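Local coordinates for protein predicted phosphatase, HAD family (Clostridium acetobutylicum, PDB 3MC1) that is a predicted phosphatase of the haloacid dehalogenase family, probably hydrolysing a phosphate ester at a metal-dependent site whose substrate is not established, at residues H104-P112 with S142-A151; M82-E92 with Q118-Y128. All coordinates share one frame; numbering follows the deposited sequence.

Contact 1. Residues H104-P112 with S142-A151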
loop_
_atom_site.group_PDB
_atom_site.type_symbol
_atom_site.label_atom_id
_atom_site.label_comp_id
_atom_site.label_asym_id
_atom_site.label_seq_id
_atom_site.Cartn_x
_atom_site.Cartn_y
_atom_site.Cartn_z
ATOM N N HIS A 104 -0.588 16.570 7.961
ATOM C CA HIS A 104 -1.141 15.497 8.785
ATOM C C HIS A 104 -0.967 14.277 7.882
ATOM O O HIS A 104 -1.444 14.282 6.742
ATOM C CB HIS A 104 -2.625 15.718 9.076
ATOM C CG HIS A 104 -2.891 16.791 10.083
ATOM N ND1 HIS A 104 -2.722 18.132 9.807
ATOM C CD2 HIS A 104 -3.289 16.723 11.375
ATOM C CE1 HIS A 104 -3.003 18.841 10.886
ATOM N NE2 HIS A 104 -3.349 18.009 11.851
ATOM N N LEU A 105 -0.283 13.246 8.378
ATOM C CA LEU A 105 -0.004 12.054 7.575
ATOM C C LEU A 105 -0.914 10.887 7.926
ATOM O O LEU A 105 -1.171 10.632 9.099
ATOM C CB LEU A 105 1.472 11.648 7.741
ATOM C CG LEU A 105 2.506 12.787 7.628
ATOM C CD1 LEU A 105 3.937 12.247 7.785
ATOM C CD2 LEU A 105 2.359 13.481 6.288
ATOM N N VAL A 106 -1.384 10.177 6.897
ATOM C CA VAL A 106 -2.289 9.047 7.089
ATOM C C VAL A 106 -1.896 7.867 6.203
ATOM O O VAL A 106 -1.434 8.052 5.083
ATOM C CB VAL A 106 -3.761 9.449 6.723
ATOM C CG1 VAL A 106 -4.713 8.270 6.935
ATOM C CG2 VAL A 106 -4.215 10.643 7.579
ATOM N N VAL A 107 -2.055 6.648 6.712
ATOM C CA VAL A 107 -1.768 5.483 5.888
ATOM C C VAL A 107 -3.130 4.958 5.439
ATOM O O VAL A 107 -4.032 4.763 6.251
ATOM C CB VAL A 107 -1.036 4.353 6.659
ATOM C CG1 VAL A 107 -0.994 3.085 5.789
ATOM C CG2 VAL A 107 0.383 4.782 7.006
ATOM N N ALA A 108 -3.274 4.757 4.136
ATOM C CA ALA A 108 -4.506 4.234 3.560
ATOM C C ALA A 108 -4.028 3.059 2.716
ATOM O O ALA A 108 -3.448 3.251 1.648
ATOM C CB ALA A 108 -5.173 5.290 2.688
ATOM N N THR A 109 -4.273 1.843 3.197
ATOM C CA THR A 109 -3.790 0.655 2.507
ATOM C C THR A 109 -4.778 -0.509 2.437
ATOM O O THR A 109 -5.674 -0.625 3.273
ATOM C CB THR A 109 -2.490 0.160 3.198
ATOM O OG1 THR A 109 -2.015 -1.028 2.559
ATOM C CG2 THR A 109 -2.746 -0.138 4.678
ATOM N N SER A 110 -4.615 -1.363 1.426
ATOM C CA SER A 110 -5.463 -2.547 1.296
ATOM C C SER A 110 -4.910 -3.618 2.245
ATOM O O SER A 110 -5.549 -4.644 2.488
ATOM C CB SER A 110 -5.463 -3.089 -0.145
ATOM O OG SER A 110 -6.238 -2.282 -1.019
ATOM N N LYS A 111 -3.711 -3.396 2.774
ATOM C CA LYS A 111 -3.149 -4.368 3.697
ATOM C C LYS A 111 -3.982 -4.337 4.983
ATOM O O LYS A 111 -4.461 -3.281 5.388
ATOM C CB LYS A 111 -1.691 -4.018 4.003
ATOM C CG LYS A 111 -0.983 -5.046 4.872
ATOM C CD LYS A 111 0.410 -4.586 5.216
ATOM C CE LYS A 111 1.403 -5.735 5.124
ATOM N NZ LYS A 111 1.474 -6.257 3.730
ATOM N N PRO A 112 -4.185 -5.499 5.632
ATOM C CA PRO A 112 -4.978 -5.468 6.866
ATOM C C PRO A 112 -4.408 -4.465 7.874
ATOM O O PRO A 112 -3.194 -4.375 8.039
ATOM C CB PRO A 112 -4.881 -6.904 7.368
ATOM C CG PRO A 112 -4.823 -7.694 6.100
ATOM C CD PRO A 112 -3.841 -6.887 5.266
ATOM N N SER A 142 -11.678 -3.465 1.947
ATOM C CA SER A 142 -10.333 -3.763 1.471
ATOM C C SER A 142 -9.843 -3.123 0.175
ATOM O O SER A 142 -8.632 -3.001 -0.011
ATOM C CB SER A 142 -10.143 -5.283 1.375
ATOM O OG SER A 142 -11.056 -5.859 0.463
ATOM N N THR A 143 -10.736 -2.724 -0.731
ATOM C CA THR A 143 -10.249 -2.103 -1.967
ATOM C C THR A 143 -9.689 -0.725 -1.641
ATOM O O THR A 143 -10.094 -0.099 -0.663
ATOM C CB THR A 143 -11.353 -1.969 -3.054
ATOM O OG1 THR A 143 -12.415 -1.140 -2.575
ATOM C CG2 THR A 143 -11.904 -3.352 -3.430
ATOM N N LYS A 144 -8.745 -0.265 -2.456
ATOM C CA LYS A 144 -8.112 1.028 -2.248
ATOM C C LYS A 144 -9.141 2.154 -2.142
ATOM O O LYS A 144 -9.051 3.011 -1.261
ATOM C CB LYS A 144 -7.119 1.295 -3.389
ATOM C CG LYS A 144 -6.171 2.462 -3.158
ATOM C CD LYS A 144 -5.385 2.347 -1.850
ATOM C CE LYS A 144 -4.652 1.009 -1.714
ATOM N NZ LYS A 144 -3.780 0.679 -2.882
ATOM N N GLU A 145 -10.119 2.146 -3.039
ATOM C CA GLU A 145 -11.170 3.158 -3.027
ATOM C C GLU A 145 -11.912 3.169 -1.697
ATOM O O GLU A 145 -12.141 4.221 -1.111
ATOM C CB GLU A 145 -12.190 2.891 -4.132
ATOM C CG GLU A 145 -13.475 3.690 -3.961
ATOM C CD GLU A 145 -14.572 3.256 -4.913
ATOM O OE1 GLU A 145 -14.913 2.056 -4.914
ATOM O OE2 GLU A 145 -15.095 4.116 -5.652
ATOM N N ASP A 146 -12.283 1.988 -1.218
ATOM C CA ASP A 146 -13.040 1.895 0.028
ATOM C C ASP A 146 -12.253 2.266 1.280
ATOM O O ASP A 146 -12.813 2.833 2.215
ATOM C CB ASP A 146 -13.637 0.490 0.189
ATOM C CG ASP A 146 -14.615 0.122 -0.935
ATOM O OD1 ASP A 146 -15.073 1.031 -1.667
ATOM O OD2 ASP A 146 -14.938 -1.085 -1.074
ATOM N N VAL A 147 -10.960 1.956 1.316
ATOM C CA VAL A 147 -10.168 2.286 2.494
ATOM C C VAL A 147 -9.865 3.784 2.537
ATOM O O VAL A 147 -9.878 4.402 3.605
ATOM C CB VAL A 147 -8.853 1.465 2.530
ATOM C CG1 VAL A 147 -7.970 1.924 3.678
ATOM C CG2 VAL A 147 -9.187 -0.012 2.701
ATOM N N ILE A 148 -9.599 4.370 1.374
ATOM C CA ILE A 148 -9.329 5.800 1.325
ATOM C C ILE A 148 -10.602 6.546 1.765
ATOM O O ILE A 148 -10.543 7.480 2.561
ATOM C CB ILE A 148 -8.924 6.244 -0.104
ATOM C CG1 ILE A 148 -7.508 5.738 -0.422
ATOM C CG2 ILE A 148 -8.997 7.766 -0.215
ATOM C CD1 ILE A 148 -7.062 5.930 -1.887
ATOM N N ARG A 149 -11.752 6.109 1.251
ATOM C CA ARG A 149 -13.028 6.740 1.582
ATOM C C ARG A 149 -13.321 6.661 3.076
ATOM O O ARG A 149 -13.806 7.623 3.665
ATOM C CB ARG A 149 -14.172 6.078 0.798
ATOM C CG ARG A 149 -15.487 6.852 0.860
ATOM C CD ARG A 149 -16.568 6.219 -0.007
ATOM N NE ARG A 149 -16.137 6.002 -1.386
ATOM C CZ ARG A 149 -15.835 6.971 -2.244
ATOM N NH1 ARG A 149 -15.914 8.240 -1.865
ATOM N NH2 ARG A 149 -15.463 6.673 -3.485
ATOM N N TYR A 150 -13.033 5.514 3.686
ATOM C CA TYR A 150 -13.271 5.331 5.113
ATOM C C TYR A 150 -12.282 6.161 5.922
ATOM O O TYR A 150 -12.639 6.726 6.946
ATOM C CB TYR A 150 -13.144 3.851 5.502
ATOM C CG TYR A 150 -13.519 3.561 6.946
ATOM C CD1 TYR A 150 -14.816 3.783 7.415
ATOM C CD2 TYR A 150 -12.573 3.084 7.845
ATOM C CE1 TYR A 150 -15.156 3.534 8.755
ATOM C CE2 TYR A 150 -12.898 2.837 9.177
ATOM C CZ TYR A 150 -14.186 3.062 9.629
ATOM O OH TYR A 150 -14.487 2.815 10.957
ATOM N N ALA A 151 -11.038 6.231 5.464
ATOM C CA ALA A 151 -10.026 7.012 6.166
ATOM C C ALA A 151 -10.438 8.487 6.155
ATOM O O ALA A 151 -10.367 9.174 7.180
ATOM C CB ALA A 151 -8.668 6.841 5.490
HETATM O O HOH W 1 -2.600 -1.170 -0.780
HETATM O O HOH W 2 -5.003 -1.635 -3.431
#

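Contact 2. Residues M82-E92 with Q118-Y128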
loop_
_atom_site.group_PDB
_atom_site.type_symbol
_atom_site.label_atom_id
_atom_site.label_comp_id
_atom_site.label_asym_id
_atom_site.label_seq_id
_atom_site.Cartn_x
_atom_site.Cartn_y
_atom_site.Cartn_z
HETATM N N MSE A 82 5.850 -10.543 7.645
HETATM C CA MSE A 82 5.803 -9.114 7.958
HETATM C C MSE A 82 7.149 -8.529 8.370
HETATM O O MSE A 82 7.378 -7.328 8.207
HETATM C CB MSE A 82 4.762 -8.827 9.057
HETATM C CG MSE A 82 5.048 -9.478 10.406
HETATM SE SE MSE A 82 4.066 -8.612 11.864
HETATM C CE MSE A 82 5.233 -7.060 12.107
ATOM N N PHE A 83 8.039 -9.378 8.885
ATOM C CA PHE A 83 9.362 -8.948 9.331
ATOM C C PHE A 83 10.417 -8.986 8.225
ATOM O O PHE A 83 11.441 -8.322 8.329
ATOM C CB PHE A 83 9.815 -9.806 10.524
ATOM C CG PHE A 83 8.864 -9.763 11.695
ATOM C CD1 PHE A 83 8.602 -8.564 12.353
ATOM C CD2 PHE A 83 8.211 -10.916 12.127
ATOM C CE1 PHE A 83 7.704 -8.512 13.423
ATOM C CE2 PHE A 83 7.313 -10.875 13.195
ATOM C CZ PHE A 83 7.058 -9.668 13.844
ATOM N N GLU A 84 10.172 -9.772 7.181
ATOM C CA GLU A 84 11.085 -9.860 6.039
ATOM C C GLU A 84 10.639 -8.653 5.228
ATOM O O GLU A 84 10.019 -8.752 4.167
ATOM C CB GLU A 84 10.854 -11.185 5.308
ATOM C CG GLU A 84 11.022 -12.377 6.257
ATOM C CD GLU A 84 10.920 -13.728 5.570
ATOM O OE1 GLU A 84 9.879 -14.006 4.942
ATOM O OE2 GLU A 84 11.885 -14.517 5.667
ATOM N N ASN A 85 10.997 -7.504 5.781
ATOM C CA ASN A 85 10.581 -6.203 5.298
ATOM C C ASN A 85 11.712 -5.194 5.520
ATOM O O ASN A 85 12.658 -5.463 6.266
ATOM C CB ASN A 85 9.390 -5.804 6.157
ATOM C CG ASN A 85 8.383 -4.970 5.438
ATOM O OD1 ASN A 85 8.701 -4.245 4.503
ATOM N ND2 ASN A 85 7.137 -5.051 5.898
ATOM N N LYS A 86 11.594 -4.030 4.888
ATOM C CA LYS A 86 12.581 -2.958 5.018
ATOM C C LYS A 86 11.887 -1.647 4.697
ATOM O O LYS A 86 10.954 -1.618 3.904
ATOM C CB LYS A 86 13.735 -3.140 4.021
ATOM C CG LYS A 86 14.609 -4.360 4.244
ATOM C CD LYS A 86 15.633 -4.544 3.112
ATOM C CE LYS A 86 14.953 -4.774 1.764
ATOM N NZ LYS A 86 15.923 -5.145 0.690
ATOM N N VAL A 87 12.337 -0.562 5.318
ATOM C CA VAL A 87 11.775 0.758 5.041
ATOM C C VAL A 87 12.624 1.333 3.910
ATOM O O VAL A 87 13.848 1.192 3.933
ATOM C CB VAL A 87 11.872 1.679 6.276
ATOM C CG1 VAL A 87 11.444 3.093 5.914
ATOM C CG2 VAL A 87 10.987 1.139 7.385
ATOM N N TYR A 88 11.995 1.950 2.910
ATOM C CA TYR A 88 12.754 2.522 1.801
ATOM C C TYR A 88 13.639 3.643 2.327
ATOM O O TYR A 88 13.229 4.394 3.215
ATOM C CB TYR A 88 11.819 3.086 0.719
ATOM C CG TYR A 88 11.158 2.050 -0.168
ATOM C CD1 TYR A 88 11.886 1.356 -1.137
ATOM C CD2 TYR A 88 9.796 1.772 -0.045
ATOM C CE1 TYR A 88 11.268 0.408 -1.960
ATOM C CE2 TYR A 88 9.175 0.835 -0.859
ATOM C CZ TYR A 88 9.910 0.154 -1.809
ATOM O OH TYR A 88 9.282 -0.801 -2.582
ATOM N N ASP A 89 14.854 3.745 1.790
ATOM C CA ASP A 89 15.771 4.797 2.215
ATOM C C ASP A 89 15.126 6.170 1.999
ATOM O O ASP A 89 14.457 6.411 0.985
ATOM C CB ASP A 89 17.084 4.741 1.422
ATOM C CG ASP A 89 17.876 3.476 1.684
ATOM O OD1 ASP A 89 17.972 3.065 2.863
ATOM O OD2 ASP A 89 18.414 2.900 0.713
ATOM N N GLY A 90 15.328 7.062 2.960
ATOM C CA GLY A 90 14.788 8.402 2.853
ATOM C C GLY A 90 13.374 8.579 3.363
ATOM O O GLY A 90 12.965 9.701 3.647
ATOM N N ILE A 91 12.628 7.485 3.511
ATOM C CA ILE A 91 11.246 7.589 3.970
ATOM C C ILE A 91 11.052 8.230 5.340
ATOM O O ILE A 91 10.239 9.135 5.480
ATOM C CB ILE A 91 10.524 6.213 3.956
ATOM C CG1 ILE A 91 10.146 5.835 2.518
ATOM C CG2 ILE A 91 9.272 6.274 4.837
ATOM C CD1 ILE A 91 9.188 6.809 1.844
ATOM N N GLU A 92 11.765 7.773 6.360
ATOM C CA GLU A 92 11.581 8.398 7.662
ATOM C C GLU A 92 11.942 9.886 7.606
ATOM O O GLU A 92 11.263 10.714 8.211
ATOM C CB GLU A 92 12.405 7.691 8.741
ATOM C CG GLU A 92 12.342 8.395 10.081
ATOM C CD GLU A 92 12.766 7.502 11.234
ATOM O OE1 GLU A 92 13.497 6.516 10.997
ATOM O OE2 GLU A 92 12.380 7.800 12.380
ATOM N N GLN A 118 1.318 -3.234 13.217
ATOM C CA GLN A 118 2.446 -3.977 13.779
ATOM C C GLN A 118 3.725 -3.650 13.045
ATOM O O GLN A 118 4.782 -3.504 13.656
ATOM C CB GLN A 118 2.243 -5.491 13.659
ATOM C CG GLN A 118 1.180 -6.093 14.520
ATOM C CD GLN A 118 1.148 -7.600 14.355
ATOM O OE1 GLN A 118 2.059 -8.306 14.804
ATOM N NE2 GLN A 118 0.112 -8.098 13.687
ATOM N N ILE A 119 3.629 -3.576 11.722
ATOM C CA ILE A 119 4.777 -3.284 10.879
ATOM C C ILE A 119 5.305 -1.862 11.099
ATOM O O ILE A 119 6.503 -1.670 11.299
ATOM C CB ILE A 119 4.403 -3.488 9.386
ATOM C CG1 ILE A 119 4.207 -4.984 9.107
ATOM C CG2 ILE A 119 5.475 -2.920 8.485
ATOM C CD1 ILE A 119 3.493 -5.262 7.795
ATOM N N LEU A 120 4.416 -0.873 11.067
ATOM C CA LEU A 120 4.836 0.517 11.248
ATOM C C LEU A 120 5.400 0.777 12.648
ATOM O O LEU A 120 6.326 1.574 12.816
ATOM C CB LEU A 120 3.670 1.454 10.932
ATOM C CG LEU A 120 3.310 1.428 9.439
ATOM C CD1 LEU A 120 2.013 2.170 9.166
ATOM C CD2 LEU A 120 4.465 2.026 8.646
ATOM N N GLU A 121 4.857 0.098 13.651
ATOM C CA GLU A 121 5.362 0.249 15.008
ATOM C C GLU A 121 6.699 -0.482 15.089
ATOM O O GLU A 121 7.659 0.012 15.689
ATOM C CB GLU A 121 4.373 -0.328 16.019
ATOM C CG GLU A 121 2.999 0.306 15.940
ATOM C CD GLU A 121 2.076 -0.143 17.056
ATOM O OE1 GLU A 121 2.262 -1.269 17.568
ATOM O OE2 GLU A 121 1.159 0.623 17.411
ATOM N N HIS A 122 6.765 -1.657 14.465
ATOM C CA HIS A 122 7.997 -2.440 14.452
ATOM C C HIS A 122 9.133 -1.602 13.871
ATOM O O HIS A 122 10.265 -1.644 14.353
ATOM C CB HIS A 122 7.816 -3.701 13.596
ATOM C CG HIS A 122 9.059 -4.529 13.467
ATOM N ND1 HIS A 122 9.562 -5.288 14.504
ATOM C CD2 HIS A 122 9.911 -4.701 12.430
ATOM C CE1 HIS A 122 10.668 -5.891 14.110
ATOM N NE2 HIS A 122 10.904 -5.552 12.855
ATOM N N PHE A 123 8.824 -0.839 12.830
ATOM C CA PHE A 123 9.826 -0.008 12.184
ATOM C C PHE A 123 9.980 1.380 12.804
ATOM O O PHE A 123 10.766 2.195 12.323
ATOM C CB PHE A 123 9.532 0.080 10.682
ATOM C CG PHE A 123 9.894 -1.179 9.930
ATOM C CD1 PHE A 123 11.221 -1.604 9.861
ATOM C CD2 PHE A 123 8.914 -1.960 9.324
ATOM C CE1 PHE A 123 11.569 -2.787 9.207
ATOM C CE2 PHE A 123 9.253 -3.151 8.664
ATOM C CZ PHE A 123 10.584 -3.563 8.608
ATOM N N LYS A 124 9.231 1.630 13.876
ATOM C CA LYS A 124 9.294 2.894 14.614
ATOM C C LYS A 124 8.858 4.130 13.826
ATOM O O LYS A 124 9.382 5.228 14.030
ATOM C CB LYS A 124 10.715 3.084 15.142
ATOM C CG LYS A 124 11.214 1.872 15.931
ATOM C CD LYS A 124 12.682 1.974 16.252
ATOM C CE LYS A 124 13.193 0.703 16.928
ATOM N NZ LYS A 124 14.601 0.870 17.395
ATOM N N LEU A 125 7.886 3.956 12.939
ATOM C CA LEU A 125 7.386 5.066 12.127
ATOM C C LEU A 125 5.930 5.361 12.467
ATOM O O LEU A 125 5.358 6.324 11.969
ATOM C CB LEU A 125 7.472 4.713 10.632
ATOM C CG LEU A 125 8.811 4.291 10.013
ATOM C CD1 LEU A 125 8.592 3.949 8.547
ATOM C CD2 LEU A 125 9.845 5.406 10.148
ATOM N N ALA A 126 5.337 4.541 13.330
ATOM C CA ALA A 126 3.921 4.694 13.663
ATOM C C ALA A 126 3.438 6.067 14.134
ATOM O O ALA A 126 2.367 6.520 13.741
ATOM C CB ALA A 126 3.514 3.632 14.682
ATOM N N PHE A 127 4.219 6.736 14.971
ATOM C CA PHE A 127 3.800 8.026 15.497
ATOM C C PHE A 127 3.832 9.205 14.533
ATOM O O PHE A 127 3.348 10.297 14.859
ATOM C CB PHE A 127 4.598 8.318 16.763
ATOM C CG PHE A 127 4.163 7.480 17.931
ATOM C CD1 PHE A 127 2.900 7.653 18.485
ATOM C CD2 PHE A 127 4.998 6.499 18.452
ATOM C CE1 PHE A 127 2.473 6.858 19.545
ATOM C CE2 PHE A 127 4.583 5.696 19.514
ATOM C CZ PHE A 127 3.321 5.875 20.063
ATOM N N TYR A 128 4.393 8.993 13.348
ATOM C CA TYR A 128 4.432 10.054 12.342
ATOM C C TYR A 128 3.038 10.188 11.742
ATOM O O TYR A 128 2.709 11.195 11.107
ATOM C CB TYR A 128 5.401 9.701 11.219
ATOM C CG TYR A 128 6.868 9.819 11.567
ATOM C CD1 TYR A 128 7.428 11.051 11.913
ATOM C CD2 TYR A 128 7.704 8.704 11.526
ATOM C CE1 TYR A 128 8.785 11.172 12.209
ATOM C CE2 TYR A 128 9.068 8.810 11.819
ATOM C CZ TYR A 128 9.600 10.049 12.158
ATOM O OH TYR A 128 10.937 10.158 12.435
HETATM O O HOH W 3 12.328 -6.555 10.045
#

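Contact 1. Residues H104-P112 with S142-A151
The flat group met here is the S142 peptide carbonyl, approached end-on by the S110 hydroxyl; no ring takes part. S110 OG donates to S142 O at 2.7 Å, nearly along the C=O axis (163°). The forked side chain of V147 sits at the carbonyl of T109, and both its methyls share the contact, CG1 being 3.5 Å from T109 O and CG2 3.6 Å. Further back along the strand, A108 CB packs on I148 CG1 at 3.9 Å, and V106 reaches A151 more loosely. K144 leaves its helix with CG anti to the backbone N (chi1 -168°), then bends at each later torsion, which folds its chain over the strand end and brings CE 3.7 Å from S110 OG. Its NZ donates to a water that in turn donates to S110 OG, and NZ forms a salt bridge with D171. T109 OG1 accepts from K111 N in an ST turn and bonds to D10, a sodium ligand. T109 and K144 probably correspond to the threonine/serine of motif II and the lysine of motif III in this family. The axes of strand 104-109 and helix segment 144-151 approach to 7.4 Å and run nearly antiparallel (151°); V147 and A151 also touch V133 of the edge strand 131-135, while A108 and V106 meet L8 of strand 6-9 on the other flank.

Contact 2. Residues M82-E92 with Q118-Y128
A linker entering helix 91-101 from helix 63-81 lies along the C-terminal end of helix 113-122, with M82, F83, N85 and V87 meeting I119, H122, F123 and L125. The helix closes at K124 in a Schellman motif. F83 turns its ring edge to one face of the H122 imidazole, a T-shaped pair with centroids 5.0 Å apart and planes at 63°; F83 CD1 stands over the imidazole centre. Selenomethionine M82 bends at its last torsion so that CE rests 3.8 Å from I119 CG1, while its SE lies 3.6 Å from Q118 OE1. N85 comes to the rim of the F123 ring, N85 CB 3.5 Å from F123 CZ near the ring plane, with the amide turned 82° from the ring. That amide is steadied within its own segment: ND2 donates to M82 O and OD1 accepts from K86 N. V87 CG2 packs obliquely on F123 CG at 3.6 Å and meets L125 CD1 at 3.9 Å, the two aliphatic side chains reaching each other tip to tip. At the far end E92, extended with CG anti to the backbone N (chi1 174°), runs past L125 CD2 to accept from Y128 OH at 2.8 Å through the anti lone pair of OE2, in the plane of the tyrosine ring. Y128 also touches L95 and S96 of helix 91-101. Helices 19-31, 51-59 and 63-81, between strands 6-9 and 104-109, are consistent with a C1-type haloacid dehalogenase cap, from which 82-92 returns to the core.

Along the chain the segments alternate: 82-92, 104-112, 118-128, then 142-151. The contact centres lie about 17 Å apart, and strand 104-109 joins them, since it follows helix 91-101 and precedes helix 113-122. Its two faces are divided between them: V106 and A108 turn toward helix 144-155 in contact 1, whereas V107 CG2 meets L120 CD1 of helix 113-122 at 3.8 Å. K111 CE also packs on I119 CD1 at 3.4 Å. The T109-K144 end of contact 1 lies beside the sodium site, at the C-terminal end of strand 104-109, and contact 2 lies farther out, where the linker from the preceding helices rejoins the Rossmann-like core.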